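Local coordinates for nuclear transport factor 2 family protein (Rhodopseudomonas palustris, PDB 3DM8), which is of unknown function but belongs to the SnoaL-like group of the nuclear transport factor 2 superfamily and is a putative isomerase, at residues M87-L92 with S102-L107. Numbering follows the deposited sequence.
Sequences MVRYSL and SVRMAL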
ATOM      1  N   MET A  87       1.065  -7.080  -2.790  1.00 13.90           N
ATOM      2  CA  MET A  87       0.491  -6.968  -1.476  1.00 15.26           C
ATOM      3  C   MET A  87       0.774  -8.236  -0.705  1.00 16.84           C
ATOM      4  O   MET A  87       0.402  -9.316  -1.140  1.00 16.65           O
ATOM      5  CB  MET A  87      -0.989  -6.831  -1.571  1.00 15.79           C
ATOM      6  CG  MET A  87      -1.493  -6.787  -0.194  1.00 22.52           C
ATOM      7  SD  MET A  87      -1.958  -5.075   0.027  1.00 37.67           S
ATOM      8  CE  MET A  87      -3.598  -5.439  -0.357  1.00 22.90           C
ATOM      9  N   VAL A  88       1.426  -8.097   0.446  1.00 15.99           N
ATOM     10  CA  VAL A  88       1.805  -9.245   1.247  0.50 16.85           C
ATOM     11  C   VAL A  88       1.635  -8.965   2.722  1.00 16.69           C
ATOM     12  O   VAL A  88       1.766  -7.827   3.169  1.00 16.35           O
ATOM     13  CB  VAL A  88       3.257  -9.685   0.959  0.50 16.73           C
ATOM     14  CG1 VAL A  88       3.540  -9.669  -0.544  0.50 16.84           C
ATOM     15  CG2 VAL A  88       4.287  -8.830   1.717  0.50 17.51           C
ATOM     16  N   ARG A  89       1.329 -10.024   3.439  1.00 18.03           N
ATOM     17  CA  ARG A  89       1.201 -10.000   4.898  1.00 18.73           C
ATOM     18  C   ARG A  89       2.309 -10.853   5.524  1.00 18.00           C
ATOM     19  O   ARG A  89       2.594 -11.959   5.104  1.00 17.88           O
ATOM     20  CB  ARG A  89      -0.142 -10.525   5.335  1.00 21.07           C
ATOM     21  CG  ARG A  89      -0.789  -9.654   6.366  1.00 27.31           C
ATOM     22  CD  ARG A  89      -1.741 -10.390   7.210  1.00 33.17           C
ATOM     23  NE  ARG A  89      -2.228 -11.593   6.568  1.00 37.86           N
ATOM     24  CZ  ARG A  89      -2.390 -12.721   7.243  1.00 40.47           C
ATOM     25  NH1 ARG A  89      -2.085 -12.738   8.535  1.00 41.53           N
ATOM     26  NH2 ARG A  89      -2.855 -13.810   6.645  1.00 43.42           N
ATOM     27  N   TYR A  90       2.979 -10.238   6.464  1.00 16.23           N
ATOM     28  CA  TYR A  90       4.059 -10.877   7.239  1.00 15.62           C
ATOM     29  C   TYR A  90       3.498 -11.160   8.621  1.00 13.99           C
ATOM     30  O   TYR A  90       2.958 -10.262   9.279  1.00 11.59           O
ATOM     31  CB  TYR A  90       5.225  -9.921   7.469  1.00 17.40           C
ATOM     32  CG  TYR A  90       6.348  -9.807   6.458  1.00 21.45           C
ATOM     33  CD1 TYR A  90       7.524  -9.118   6.804  1.00 26.35           C
ATOM     34  CD2 TYR A  90       6.245 -10.330   5.197  1.00 25.33           C
ATOM     35  CE1 TYR A  90       8.580  -8.980   5.894  1.00 29.86           C
ATOM     36  CE2 TYR A  90       7.295 -10.203   4.267  1.00 29.03           C
ATOM     37  CZ  TYR A  90       8.450  -9.525   4.624  1.00 29.64           C
ATOM     38  OH  TYR A  90       9.486  -9.413   3.725  1.00 33.60           O
ATOM     39  N   SER A  91       3.740 -12.376   9.113  1.00 13.00           N
ATOM     40  CA  SER A  91       3.502 -12.682  10.529  1.00 13.19           C
ATOM     41  C   SER A  91       4.848 -12.802  11.184  1.00 12.97           C
ATOM     42  O   SER A  91       5.675 -13.593  10.774  1.00 14.29           O
ATOM     43  CB  SER A  91       2.722 -13.983  10.742  1.00 11.74           C
ATOM     44  OG  SER A  91       1.560 -14.004   9.932  1.00 14.07           O
ATOM     45  N   LEU A  92       5.055 -11.972  12.174  1.00 13.21           N
ATOM     46  CA  LEU A  92       6.328 -11.963  12.861  1.00 14.18           C
ATOM     47  C   LEU A  92       6.268 -11.881  14.338  1.00 14.75           C
ATOM     48  O   LEU A  92       5.233 -11.596  14.969  1.00 14.11           O
ATOM     49  CB  LEU A  92       7.227 -10.878  12.320  1.00 14.52           C
ATOM     50  CG  LEU A  92       6.644  -9.490  12.536  1.00 14.90           C
ATOM     51  CD1 LEU A  92       7.000  -8.906  13.938  1.00 21.10           C
ATOM     52  CD2 LEU A  92       7.027  -8.553  11.308  1.00 17.17           C
ATOM     53  N   SER A 102       1.380  -8.827  13.102  1.00 18.04           N
ATOM     54  CA  SER A 102       1.046  -9.061  11.668  1.00 17.79           C
ATOM     55  C   SER A 102       1.110  -7.733  10.945  1.00 18.42           C
ATOM     56  O   SER A 102       0.593  -6.722  11.444  1.00 20.09           O
ATOM     57  CB  SER A 102      -0.334  -9.730  11.582  1.00 18.83           C
ATOM     58  OG  SER A 102      -0.864  -9.756  10.270  1.00 21.73           O
ATOM     59  N   VAL A 103       1.772  -7.712   9.794  1.00 17.02           N
ATOM     60  CA  VAL A 103       1.998  -6.485   9.019  1.00 18.75           C
ATOM     61  C   VAL A 103       1.508  -6.680   7.602  1.00 17.36           C
ATOM     62  O   VAL A 103       1.940  -7.606   6.937  1.00 15.88           O
ATOM     63  CB  VAL A 103       3.496  -6.146   8.979  1.00 19.49           C
ATOM     64  CG1 VAL A 103       3.727  -4.818   8.292  1.00 23.15           C
ATOM     65  CG2 VAL A 103       4.066  -6.088  10.405  1.00 23.41           C
ATOM     66  N   ARG A 104       0.596  -5.812   7.151  1.00 15.75           N
ATOM     67  CA  ARG A 104       0.148  -5.869   5.786  1.00 16.40           C
ATOM     68  C   ARG A 104       0.789  -4.729   4.987  1.00 14.82           C
ATOM     69  O   ARG A 104       0.727  -3.561   5.386  1.00 13.54           O
ATOM     70  CB  ARG A 104      -1.361  -5.725   5.700  1.00 17.69           C
ATOM     71  CG  ARG A 104      -1.784  -5.851   4.309  1.00 18.96           C
ATOM     72  CD  ARG A 104      -3.265  -5.766   4.153  1.00 25.76           C
ATOM     73  NE  ARG A 104      -3.863  -7.110   4.133  1.00 26.64           N
ATOM     74  CZ  ARG A 104      -4.573  -7.629   5.121  1.00 25.14           C
ATOM     75  NH1 ARG A 104      -4.743  -6.994   6.274  1.00 27.34           N
ATOM     76  NH2 ARG A 104      -5.061  -8.841   4.977  1.00 29.23           N
ATOM     77  N   MET A 105       1.434  -5.086   3.888  1.00 13.71           N
ATOM     78  CA  MET A 105       2.254  -4.127   3.145  1.00 13.86           C
ATOM     79  C   MET A 105       1.919  -4.189   1.656  1.00 13.49           C
ATOM     80  O   MET A 105       1.537  -5.225   1.148  1.00 15.15           O
ATOM     81  CB  MET A 105       3.743  -4.408   3.334  1.00 16.74           C
ATOM     82  CG  MET A 105       4.212  -4.582   4.753  1.00 21.87           C
ATOM     83  SD  MET A 105       5.904  -5.316   4.799  1.00 30.22           S
ATOM     84  CE  MET A 105       5.578  -6.970   4.227  1.00 30.23           C
ATOM     85  N   ALA A 106       2.085  -3.050   0.998  1.00 12.21           N
ATOM     86  CA  ALA A 106       2.020  -2.931  -0.452  1.00 11.68           C
ATOM     87  C   ALA A 106       3.361  -2.402  -0.932  1.00 13.65           C
ATOM     88  O   ALA A 106       3.846  -1.368  -0.451  1.00 12.89           O
ATOM     89  CB  ALA A 106       0.897  -1.980  -0.858  1.00 13.09           C
ATOM     90  N   LEU A 107       3.954  -3.146  -1.853  1.00 13.07           N
ATOM     91  CA  LEU A 107       5.337  -2.965  -2.325  1.00 15.21           C
ATOM     92  C   LEU A 107       5.340  -2.700  -3.838  1.00 14.23           C
ATOM     93  O   LEU A 107       4.744  -3.439  -4.598  1.00 15.11           O
ATOM     94  CB  LEU A 107       6.089  -4.287  -2.006  1.00 16.84           C
ATOM     95  CG  LEU A 107       7.518  -4.437  -2.434  1.00 22.08           C
ATOM     96  CD1 LEU A 107       8.344  -3.529  -1.520  1.00 27.47           C
ATOM     97  CD2 LEU A 107       7.935  -5.902  -2.297  1.00 25.71           C
TER
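Met105 starts with CG anti to its own carbonyl carbon (chi1 -50°), runs on extended, then bends at chi3 (-69°), so that its terminal CE reaches across to strand 83-94. Tyr90 also sets CG anti to the carbonyl carbon, and its flat ring receives that methyl squarely over one face, CE lying 3.5 Å from the ring centroid. This is a CH-pi contact within a Met-aromatic pair, SD standing farther off and oblique. CE also presses on CG2 of Val88 at 3.4 Å, tight for two carbons. A flexible unbranched methionine suits this place because it can bring its tip against both a branched valine and a flat ring. An alanine in place of Tyr90 would probably loosen this packing, since the surface on which the Met105 methyl rests would be gone.

The backbones are joined by two hydrogen bonds in each of the antiparallel hydrogen-bonded pairs Val88-Met105 and Tyr90-Val103; Tyr90 N to Val103 O, 2.9 Å, is nearly straight at 168°. On the other side of the sheet, Arg89 brings CD within 3.2 Å of Ser102 OG, and the bend at chi3 beyond it turns the guanidinium so that this small hydroxyl lies at its edge, in plane. The same CD lies over one face of the Arg104 guanidinium. Arg89 NE is 4.3 Å from Arg104 NH2, a repulsion probably eased by Glu75, which the long Arg104 reaches in a salt bridge and Arg89 in a weak, long ion pair.

Tyr38 of the second subunit makes a cation-pi contact with Arg104. In this hairpin of the NTF2-like curved sheet, strand 67-79 flanks 83-94, its Tyr72 meeting the Tyr90 ring; strand 115-123 flanks 100-112, its Leu123 packing on branched, apolar Val103; and helix 125-133 hydrogen-bonds Ser102 O through Gln131 NE2.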